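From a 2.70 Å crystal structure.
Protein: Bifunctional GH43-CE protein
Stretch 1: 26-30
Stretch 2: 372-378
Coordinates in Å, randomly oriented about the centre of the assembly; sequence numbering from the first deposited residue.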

# COMPACT_ATOMS: atom_id res chain seq x y z
N ILE A 26 6.94 -18.03 -7.78
CA ILE A 26 6.93 -17.36 -6.48
C ILE A 26 6.56 -15.89 -6.69
O ILE A 26 7.37 -15.10 -7.17
CB ILE A 26 8.29 -17.49 -5.76
CG1 ILE A 26 8.66 -18.95 -5.48
CG2 ILE A 26 8.30 -16.65 -4.48
CD1 ILE A 26 10.01 -19.14 -4.84
N TYR A 27 5.33 -15.51 -6.31
CA TYR A 27 4.91 -14.12 -6.37
C TYR A 27 5.34 -13.42 -5.07
O TYR A 27 4.51 -13.10 -4.22
CB TYR A 27 3.40 -14.02 -6.61
CG TYR A 27 2.97 -12.81 -7.40
CD1 TYR A 27 1.94 -12.90 -8.33
CD2 TYR A 27 3.59 -11.58 -7.25
CE1 TYR A 27 1.53 -11.80 -9.07
CE2 TYR A 27 3.19 -10.47 -7.98
CZ TYR A 27 2.15 -10.58 -8.89
OH TYR A 27 1.75 -9.49 -9.60
N ALA A 28 6.66 -13.20 -4.94
CA ALA A 28 7.25 -12.58 -3.75
C ALA A 28 8.74 -12.31 -3.99
O ALA A 28 9.34 -12.86 -4.91
CB ALA A 28 7.06 -13.46 -2.54
N ASP A 29 9.31 -11.48 -3.12
CA ASP A 29 10.65 -10.94 -3.26
C ASP A 29 11.67 -12.03 -2.88
O ASP A 29 12.00 -12.21 -1.71
CB ASP A 29 10.78 -9.67 -2.42
CG ASP A 29 12.05 -8.86 -2.65
OD1 ASP A 29 12.40 -8.62 -3.83
OD2 ASP A 29 12.67 -8.47 -1.65
N ALA A 30 12.14 -12.76 -3.91
CA ALA A 30 13.20 -13.76 -3.79
C ALA A 30 14.23 -13.49 -4.88
O ALA A 30 14.35 -14.25 -5.83
CB ALA A 30 12.61 -15.14 -3.91
N GLN A 372 8.05 -10.32 7.76
CA GLN A 372 7.89 -11.32 6.71
C GLN A 372 7.72 -10.59 5.38
O GLN A 372 7.56 -9.38 5.35
CB GLN A 372 6.68 -12.22 6.99
CG GLN A 372 6.76 -12.98 8.30
CD GLN A 372 5.79 -14.13 8.38
OE1 GLN A 372 5.32 -14.65 7.36
NE2 GLN A 372 5.49 -14.57 9.59
N ARG A 373 7.76 -11.34 4.27
CA ARG A 373 7.60 -10.77 2.92
C ARG A 373 6.12 -10.41 2.71
O ARG A 373 5.25 -10.93 3.40
CB ARG A 373 8.11 -11.76 1.86
CG ARG A 373 9.61 -12.03 1.91
CD ARG A 373 10.04 -13.12 0.93
NE ARG A 373 11.49 -13.35 0.93
CZ ARG A 373 12.13 -14.16 1.77
NH1 ARG A 373 11.46 -14.99 2.55
NH2 ARG A 373 13.45 -14.14 1.83
N THR A 374 5.86 -9.49 1.78
CA THR A 374 4.54 -9.34 1.20
C THR A 374 4.43 -10.30 0.02
O THR A 374 5.45 -10.67 -0.56
CB THR A 374 4.26 -7.90 0.76
OG1 THR A 374 5.31 -7.46 -0.10
CG2 THR A 374 4.12 -6.94 1.93
N ILE A 375 3.21 -10.71 -0.32
CA ILE A 375 3.00 -11.69 -1.37
C ILE A 375 1.98 -11.15 -2.37
O ILE A 375 1.13 -10.34 -2.01
CB ILE A 375 2.56 -13.05 -0.77
CG1 ILE A 375 1.17 -12.98 -0.12
CG2 ILE A 375 3.61 -13.55 0.22
CD1 ILE A 375 0.70 -14.31 0.43
N GLY A 376 2.09 -11.60 -3.62
CA GLY A 376 1.17 -11.24 -4.69
C GLY A 376 0.24 -12.39 -5.06
O GLY A 376 0.48 -13.54 -4.66
N PRO A 377 -0.82 -12.10 -5.82
CA PRO A 377 -1.09 -10.77 -6.37
C PRO A 377 -1.69 -9.77 -5.36
O PRO A 377 -1.53 -8.56 -5.54
CB PRO A 377 -2.10 -11.04 -7.50
CG PRO A 377 -2.85 -12.26 -7.03
CD PRO A 377 -1.79 -13.08 -6.32
N VAL A 378 -2.37 -10.29 -4.33
CA VAL A 378 -2.89 -9.49 -3.21
C VAL A 378 -2.49 -10.18 -1.90
O VAL A 378 -2.16 -11.37 -1.90
CB VAL A 378 -4.42 -9.34 -3.26
CG1 VAL A 378 -4.88 -8.63 -4.53
CG2 VAL A 378 -5.14 -10.67 -3.09

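Two hydrogen bonds, both accepted by backbone oxygens of the first stretch, join these segments, which run in roughly opposite directions. Gly376 N donates to Tyr27 O at 2.9 Å, and the bond is nearly straight. Ile375 CA lies 3.5 Å from the same Tyr27 O and adds a CA-H...O contact. The second bond comes from a side chain: Arg373 NE donates to Asp29 O at 2.9 Å. Arg373 has chi1 in m and chi2 and chi3 in t, so its chain is extended and carries the guanidinium out to that carbonyl, which meets it at the edge.

Tyr27 is the most heavily covered residue. Its chi1 of -148° lies between wells and lays the ring against the backbone at Gly376 and Pro377. Gly376 CA sits 3.8 Å from the ring centroid of Tyr27 and Pro377 CA 4.2 Å, both over the face. Glycine suits this place, since a CB here would lie 2.2 Å from Tyr27 CD2. Pro377 follows a cis peptide bond, and its CB is 4.0 Å from Tyr27 CE1.

Ala28 points its small CB toward the second stretch, 3.8 Å from Thr374 O. Ile375, chi1 p and chi2 t, leads its end away. Asp29 is t; its carboxylate is hydrogen-bonded elsewhere in the structure. The contact buries 304 Å² in all.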